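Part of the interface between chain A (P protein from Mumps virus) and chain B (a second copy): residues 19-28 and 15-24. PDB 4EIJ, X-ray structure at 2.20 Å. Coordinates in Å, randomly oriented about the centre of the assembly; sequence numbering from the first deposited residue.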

# COMPACT_ATOMS: atom_id res chain seq x y z
N ARG A 19 21.19 -1.25 8.84
CA ARG A 19 19.95 -1.95 8.49
C ARG A 19 18.82 -0.97 8.26
O ARG A 19 18.01 -1.16 7.36
CB ARG A 19 19.56 -2.97 9.57
CG ARG A 19 20.55 -4.11 9.72
CD ARG A 19 20.24 -4.94 10.95
NE ARG A 19 19.72 -6.25 10.59
CZ ARG A 19 20.48 -7.33 10.43
NH1 ARG A 19 21.79 -7.24 10.62
NH2 ARG A 19 19.93 -8.49 10.10
N LEU A 20 18.77 0.09 9.06
CA LEU A 20 17.78 1.14 8.89
C LEU A 20 17.94 1.81 7.53
O LEU A 20 16.96 2.05 6.83
CB LEU A 20 17.91 2.19 9.99
CG LEU A 20 17.36 1.78 11.37
CD1 LEU A 20 17.71 2.82 12.42
CD2 LEU A 20 15.85 1.55 11.30
N GLN A 21 19.19 2.10 7.17
CA GLN A 21 19.48 2.69 5.88
C GLN A 21 18.97 1.79 4.76
O GLN A 21 18.34 2.26 3.81
CB GLN A 21 20.98 2.92 5.73
CG GLN A 21 21.38 3.37 4.33
CD GLN A 21 22.86 3.24 4.07
OE1 GLN A 21 23.68 3.50 4.95
NE2 GLN A 21 23.21 2.84 2.85
N HIS A 22 19.25 0.49 4.87
CA HIS A 22 18.82 -0.46 3.85
C HIS A 22 17.29 -0.57 3.83
O HIS A 22 16.68 -0.68 2.76
CB HIS A 22 19.49 -1.82 4.04
CG HIS A 22 20.99 -1.75 4.09
ND1 HIS A 22 21.71 -0.68 3.61
CD2 HIS A 22 21.90 -2.63 4.57
CE1 HIS A 22 23.00 -0.90 3.79
NE2 HIS A 22 23.14 -2.07 4.37
N LEU A 23 16.67 -0.53 5.00
CA LEU A 23 15.21 -0.46 5.10
C LEU A 23 14.69 0.76 4.36
O LEU A 23 13.70 0.69 3.65
CB LEU A 23 14.77 -0.36 6.55
CG LEU A 23 14.70 -1.72 7.21
CD1 LEU A 23 14.67 -1.58 8.71
CD2 LEU A 23 13.47 -2.44 6.68
N GLU A 24 15.39 1.87 4.57
CA GLU A 24 15.02 3.15 3.99
C GLU A 24 15.03 3.09 2.47
O GLU A 24 14.12 3.62 1.82
CB GLU A 24 16.02 4.20 4.46
CG GLU A 24 15.43 5.55 4.75
CD GLU A 24 16.35 6.41 5.59
OE1 GLU A 24 16.23 7.65 5.51
OE2 GLU A 24 17.20 5.86 6.33
N GLN A 25 16.07 2.46 1.92
CA GLN A 25 16.18 2.27 0.48
C GLN A 25 14.97 1.52 -0.06
O GLN A 25 14.45 1.87 -1.11
CB GLN A 25 17.43 1.48 0.11
CG GLN A 25 18.75 2.08 0.51
CD GLN A 25 19.91 1.16 0.17
OE1 GLN A 25 20.81 0.93 0.99
NE2 GLN A 25 19.88 0.60 -1.04
N LYS A 26 14.54 0.49 0.67
CA LYS A 26 13.39 -0.32 0.22
C LYS A 26 12.09 0.46 0.33
O LYS A 26 11.23 0.34 -0.54
CB LYS A 26 13.29 -1.63 1.00
CG LYS A 26 14.29 -2.68 0.61
CD LYS A 26 14.29 -3.83 1.61
CE LYS A 26 15.43 -4.80 1.36
NZ LYS A 26 15.30 -5.46 0.04
N VAL A 27 11.95 1.25 1.39
CA VAL A 27 10.76 2.09 1.52
C VAL A 27 10.71 3.08 0.36
O VAL A 27 9.65 3.29 -0.23
CB VAL A 27 10.73 2.81 2.88
CG1 VAL A 27 9.64 3.86 2.90
CG2 VAL A 27 10.53 1.81 4.00
N ASP A 28 11.86 3.66 0.02
CA ASP A 28 11.95 4.54 -1.14
C ASP A 28 11.43 3.86 -2.43
O ASP A 28 10.77 4.51 -3.24
CB ASP A 28 13.38 5.04 -1.35
CG ASP A 28 13.80 6.09 -0.31
OD1 ASP A 28 12.92 6.67 0.35
OD2 ASP A 28 15.02 6.34 -0.18
N GLY B 15 22.07 9.83 15.26
CA GLY B 15 22.02 9.58 13.83
C GLY B 15 20.89 8.61 13.53
O GLY B 15 20.18 8.74 12.53
N MET B 16 20.71 7.64 14.41
CA MET B 16 19.61 6.70 14.27
C MET B 16 18.26 7.35 14.51
O MET B 16 17.29 6.98 13.87
CB MET B 16 19.80 5.48 15.16
CG MET B 16 21.06 4.71 14.81
SD MET B 16 21.41 3.42 16.02
CE MET B 16 20.01 2.35 15.75
N ASP B 17 18.19 8.33 15.43
CA ASP B 17 16.94 9.08 15.63
C ASP B 17 16.55 9.77 14.33
O ASP B 17 15.39 9.81 13.94
CB ASP B 17 17.08 10.17 16.70
CG ASP B 17 17.25 9.62 18.10
OD1 ASP B 17 16.93 8.43 18.33
OD2 ASP B 17 17.69 10.40 18.99
N ALA B 18 17.54 10.36 13.67
CA ALA B 18 17.28 11.09 12.45
C ALA B 18 16.79 10.14 11.37
O ALA B 18 15.81 10.43 10.69
CB ALA B 18 18.50 11.89 12.01
N ARG B 19 17.44 8.98 11.24
CA ARG B 19 16.98 7.97 10.29
C ARG B 19 15.53 7.56 10.56
O ARG B 19 14.73 7.45 9.63
CB ARG B 19 17.86 6.72 10.33
CG ARG B 19 19.18 6.87 9.61
CD ARG B 19 19.78 5.52 9.26
NE ARG B 19 21.08 5.68 8.61
CZ ARG B 19 21.24 6.12 7.37
NH1 ARG B 19 20.20 6.46 6.64
NH2 ARG B 19 22.46 6.23 6.86
N LEU B 20 15.21 7.33 11.83
CA LEU B 20 13.86 6.94 12.22
C LEU B 20 12.83 7.99 11.82
O LEU B 20 11.73 7.66 11.39
CB LEU B 20 13.76 6.66 13.71
CG LEU B 20 13.91 5.18 14.11
CD1 LEU B 20 12.78 4.38 13.51
CD2 LEU B 20 15.23 4.62 13.66
N GLN B 21 13.18 9.27 11.97
CA GLN B 21 12.24 10.32 11.62
C GLN B 21 12.02 10.38 10.11
O GLN B 21 10.92 10.65 9.64
CB GLN B 21 12.70 11.68 12.17
CG GLN B 21 11.57 12.70 12.31
CD GLN B 21 10.40 12.18 13.16
OE1 GLN B 21 9.27 12.65 13.01
NE2 GLN B 21 10.68 11.23 14.04
N HIS B 22 13.07 10.09 9.35
CA HIS B 22 12.97 10.05 7.90
C HIS B 22 12.13 8.86 7.44
O HIS B 22 11.27 9.00 6.58
CB HIS B 22 14.36 10.02 7.26
CG HIS B 22 15.20 11.20 7.62
ND1 HIS B 22 16.58 11.13 7.73
CD2 HIS B 22 14.86 12.47 7.91
CE1 HIS B 22 17.05 12.32 8.07
NE2 HIS B 22 16.02 13.15 8.19
N LEU B 23 12.38 7.70 8.04
CA LEU B 23 11.57 6.52 7.82
C LEU B 23 10.10 6.77 8.13
O LEU B 23 9.23 6.33 7.37
CB LEU B 23 12.08 5.35 8.66
CG LEU B 23 13.07 4.42 7.96
CD1 LEU B 23 13.78 3.51 8.96
CD2 LEU B 23 12.35 3.58 6.92
N GLU B 24 9.82 7.48 9.22
CA GLU B 24 8.43 7.78 9.56
C GLU B 24 7.75 8.68 8.52
O GLU B 24 6.57 8.49 8.20
CB GLU B 24 8.32 8.38 10.95
CG GLU B 24 8.04 7.34 12.01
CD GLU B 24 7.34 7.90 13.23
OE1 GLU B 24 6.85 7.10 14.05
OE2 GLU B 24 7.27 9.14 13.37

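At the centre of the contact lies Leu A20, a knob whose side chain sits in a hole formed by Met B16, Arg B19, Leu B20 and Leu B23. Its CA-to-CB bond points toward chain B, and the m, t rotamer lets the forked end reach several walls of the hole: CD1 of Leu A20 packs 3.3 Å from CD2 of Leu B20 and 4.1 Å from CE of Met B16, while CD2 of Leu A20 lies 3.7 Å from CD1 of Leu B23. The contact with Leu B20 is tight for two methyl groups. CB of Leu A20 rests 3.9 Å from CD of Arg B19, so the aliphatic part of the arginine closes the hole. Leucine suits this site because its branched, wholly apolar end fills the space without leaving a polar group unpaired. Around this knob, two helices from separate copies of the mumps virus P protein run side by side in nearly the same direction, their axes 17° apart and 10.2 Å from each other at closest approach; each helix extends beyond its stretch at both ends.

The walls come from residues with different orientations. Leu B20 has its CA-to-CB bond pointing away from chain A, yet its end comes nearer and places CD2 against the knob. Leu B23 starts sideways and likewise brings its end closer. CD2 of Leu B23 stands 3.9 Å from CG2 of Val A27 and 4.0 Å from CA of Glu A24, so this one side chain links Leu A20 to the next turns of helix A. The backbones come close here, with CA of Glu A24 6.2 Å from CA of Leu B23. Val A27, pointing toward chain B, offers a compact methyl surface. Leu A23 also points toward chain B and is buried, but it is only lightly covered by this stretch.

Outward from the leucines, the contact turns polar. Arg B19 leaves its helix toward chain A with chi1 to chi3 in m, t, t, an extended path that carries the guanidinium past Leu A20 to Glu A24 and Gln A21 beyond. There NH1 of Arg B19 donates a hydrogen bond to OE2 of Glu A24 at 3.1 Å, within a salt bridge; the 138° angle at the hydrogen is bent, and OE2 lies at the edge of the guanidinium, near its plane. Glu A24 starts sideways, but its end approaches chain B, where OE1 of Glu A24 also lies 3.5 Å from CB of His B22. CG of Glu A24 packs 4.1 Å from CG of Leu B23 on the way. Both charged residues thus combine apolar stems with a paired charge at the tip. Gln A21 completes this edge, its CB over one face of the guanidinium and OE1 of Gln A21 3.5 Å from NH2 of Arg B19, a near approach rather than a hydrogen bond. Altogether the stretches bury 483 Å², counting both sides, most heavily at Leu A20, Leu B23, Arg B19 and Glu A24.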